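Local coordinates for protein sucrose 6(F)-phosphate phosphorylase (Thermoanaerobacterium thermosaccharolyticum DSM 571, PDB 6S9V) that is a phosphorylase of the alpha-amylase family, built on a TIM-barrel catalytic domain, at residues N401-V406 and R413-H418. Numbering follows the deposited sequence.
Sequences NDFEAV and REINRH. With SO4 (sulfate ion), chain I; SO4 (sulfate ion), chain H.
Asp402 and His418 each carry CG anti to the backbone N (chi1 -172° and 179°), and the two side chains cross at about a right angle, with carboxylate and ring planes 67° apart. His418 ND1 donates to Asp402 OD2 at 3.0 Å; OD2 lies close to the imidazole plane, whereas ND1 comes from well above the carboxylate plane. The other oxygen, OD1, accepts from Ala405 N at 3.1 Å, so Asp402 is a worked example of an N-cap residue that closes a helix start and also bonds to the segment following the same helix. Its backbone takes part as well: Asp402 N meets a lone pair of Ile415 O at 3.0 Å. A sulfate ion, probably from the crystallisation liquor, places O2 2.7 Å from Asp402 OD2. On the apolar side of the contact, Ile415 wedges between Asn401 and Val406; its CG1 lies 3.5 Å from Asn401 CB, and Val406 CG2 packs 3.6 Å from Ile415 CB. Farther along, Arg417 grips a second sulfate through NH1 and NH2, while Arg413 adds a weak bond. His418 NE2 is hydrogen-bonded to Glu424 OE1, and Asn401 OD1 accepts from Thr363 N. The contact thus folds the loop preceding helix 422-428 back onto the start of helix 403-409, with Ile415 also touching strands 340-343 and 357-361.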
loop_
_atom_site.group_PDB
_atom_site.type_symbol
_atom_site.label_atom_id
_atom_site.label_comp_id
_atom_site.label_asym_id
_atom_site.label_seq_id
_atom_site.Cartn_x
_atom_site.Cartn_y
_atom_site.Cartn_z
ATOM N N ASN A 401 -0.862 -2.816 -19.078
ATOM C CA ASN A 401 -0.105 -3.976 -18.623
ATOM C C ASN A 401 1.227 -4.105 -19.344
ATOM O O ASN A 401 1.289 -4.083 -20.579
ATOM C CB ASN A 401 -0.927 -5.249 -18.848
ATOM C CG ASN A 401 -2.108 -5.347 -17.924
ATOM O OD1 ASN A 401 -2.060 -4.883 -16.783
ATOM N ND2 ASN A 401 -3.188 -5.959 -18.408
ATOM N N ASP A 402 2.289 -4.294 -18.556
ATOM C CA ASP A 402 3.660 -4.420 -19.057
ATOM C C ASP A 402 3.966 -5.904 -19.239
ATOM O O ASP A 402 4.551 -6.571 -18.382
ATOM C CB ASP A 402 4.631 -3.736 -18.100
ATOM C CG ASP A 402 6.052 -3.649 -18.643
ATOM O OD1 ASP A 402 6.362 -4.294 -19.664
ATOM O OD2 ASP A 402 6.860 -2.915 -18.030
ATOM N N PHE A 403 3.549 -6.429 -20.397
ATOM C CA PHE A 403 3.774 -7.840 -20.692
ATOM C C PHE A 403 5.252 -8.149 -20.902
ATOM O O PHE A 403 5.699 -9.257 -20.582
ATOM C CB PHE A 403 2.971 -8.264 -21.927
ATOM C CG PHE A 403 1.489 -8.211 -21.725
ATOM C CD1 PHE A 403 0.889 -8.952 -20.721
ATOM C CD2 PHE A 403 0.693 -7.427 -22.540
ATOM C CE1 PHE A 403 -0.477 -8.907 -20.529
ATOM C CE2 PHE A 403 -0.676 -7.380 -22.354
ATOM C CZ PHE A 403 -1.260 -8.122 -21.347
ATOM N N GLU A 404 6.025 -7.200 -21.438
ATOM C CA GLU A 404 7.449 -7.451 -21.633
ATOM C C GLU A 404 8.128 -7.759 -20.307
ATOM O O GLU A 404 8.903 -8.718 -20.200
ATOM C CB GLU A 404 8.127 -6.246 -22.290
ATOM C CG GLU A 404 9.633 -6.447 -22.452
ATOM C CD GLU A 404 10.347 -5.253 -23.049
ATOM O OE1 GLU A 404 9.865 -4.113 -22.877
ATOM O OE2 GLU A 404 11.409 -5.463 -23.673
ATOM N N ALA A 405 7.842 -6.957 -19.278
ATOM C CA ALA A 405 8.448 -7.178 -17.972
ATOM C C ALA A 405 8.000 -8.508 -17.382
ATOM O O ALA A 405 8.772 -9.184 -16.691
ATOM C CB ALA A 405 8.107 -6.023 -17.032
ATOM N N VAL A 406 6.748 -8.901 -17.639
ATOM C CA VAL A 406 6.269 -10.195 -17.165
ATOM C C VAL A 406 7.003 -11.322 -17.875
ATOM O O VAL A 406 7.484 -12.267 -17.239
ATOM C CB VAL A 406 4.746 -10.316 -17.366
ATOM C CG1 VAL A 406 4.287 -11.717 -17.033
ATOM C CG2 VAL A 406 4.005 -9.295 -16.504
ATOM N N ARG A 413 3.841 -9.668 -10.806
ATOM C CA ARG A 413 3.545 -8.347 -10.270
ATOM C C ARG A 413 4.245 -7.234 -11.036
ATOM O O ARG A 413 3.845 -6.069 -10.914
ATOM C CB ARG A 413 3.929 -8.248 -8.791
ATOM C CG ARG A 413 3.014 -9.022 -7.853
ATOM C CD ARG A 413 3.436 -8.832 -6.404
ATOM N NE ARG A 413 2.751 -9.753 -5.505
ATOM C CZ ARG A 413 3.177 -10.983 -5.234
ATOM N NH1 ARG A 413 4.288 -11.447 -5.796
ATOM N NH2 ARG A 413 2.491 -11.754 -4.400
ATOM N N GLU A 414 5.271 -7.563 -11.824
ATOM C CA GLU A 414 5.926 -6.564 -12.660
ATOM C C GLU A 414 5.014 -6.040 -13.765
ATOM O O GLU A 414 5.367 -5.047 -14.410
ATOM C CB GLU A 414 7.219 -7.143 -13.245
ATOM C CG GLU A 414 8.449 -6.941 -12.340
ATOM C CD GLU A 414 8.973 -5.502 -12.362
ATOM O OE1 GLU A 414 9.098 -4.937 -13.472
ATOM O OE2 GLU A 414 9.254 -4.930 -11.273
ATOM N N ILE A 415 3.844 -6.653 -13.978
ATOM C CA ILE A 415 2.891 -6.155 -14.968
ATOM C C ILE A 415 2.499 -4.721 -14.668
ATOM O O ILE A 415 2.151 -3.953 -15.573
ATOM C CB ILE A 415 1.656 -7.077 -15.005
ATOM C CG1 ILE A 415 0.857 -6.875 -16.291
ATOM C CG2 ILE A 415 0.755 -6.818 -13.790
ATOM C CD1 ILE A 415 -0.197 -7.943 -16.505
ATOM N N ASN A 416 2.552 -4.339 -13.393
ATOM C CA ASN A 416 2.079 -3.056 -12.893
ATOM C C ASN A 416 3.222 -2.248 -12.277
ATOM O O ASN A 416 2.991 -1.397 -11.417
ATOM C CB ASN A 416 0.963 -3.304 -11.871
ATOM C CG ASN A 416 0.278 -2.037 -11.405
ATOM O OD1 ASN A 416 -0.052 -1.157 -12.198
ATOM N ND2 ASN A 416 0.058 -1.940 -10.097
ATOM N N ARG A 417 4.462 -2.491 -12.713
ATOM C CA ARG A 417 5.633 -1.812 -12.154
ATOM C C ARG A 417 6.597 -1.312 -13.233
ATOM O O ARG A 417 7.809 -1.232 -13.004
ATOM C CB ARG A 417 6.362 -2.727 -11.170
ATOM C CG ARG A 417 5.489 -3.209 -10.010
ATOM C CD ARG A 417 6.210 -4.195 -9.123
ATOM N NE ARG A 417 5.423 -4.517 -7.936
ATOM C CZ ARG A 417 5.763 -5.432 -7.041
ATOM N NH1 ARG A 417 6.874 -6.144 -7.198
ATOM N NH2 ARG A 417 4.987 -5.643 -5.994
ATOM N N HIS A 418 6.067 -0.933 -14.395
ATOM C CA HIS A 418 6.876 -0.376 -15.474
ATOM C C HIS A 418 7.729 0.788 -14.980
ATOM O O HIS A 418 7.286 1.597 -14.165
ATOM C CB HIS A 418 5.949 0.097 -16.602
ATOM C CG HIS A 418 6.662 0.721 -17.761
ATOM N ND1 HIS A 418 7.480 -0.001 -18.608
ATOM C CD2 HIS A 418 6.679 1.995 -18.219
ATOM C CE1 HIS A 418 7.969 0.805 -19.534
ATOM N NE2 HIS A 418 7.489 2.019 -19.328
HETATM S S SO4 I . 6.932 -8.883 -4.902
HETATM O O1 SO4 I . 7.216 -9.881 -3.877
HETATM O O2 SO4 I . 5.734 -8.140 -4.527
HETATM O O3 SO4 I . 6.726 -9.551 -6.185
HETATM O O4 SO4 I . 8.056 -7.956 -5.028
HETATM S S SO4 H . 10.557 -2.207 -17.532
HETATM O O1 SO4 H . 11.148 -3.345 -16.831
HETATM O O2 SO4 H . 9.531 -2.679 -18.456
HETATM O O3 SO4 H . 11.599 -1.507 -18.277
HETATM O O4 SO4 H . 9.960 -1.291 -16.567
#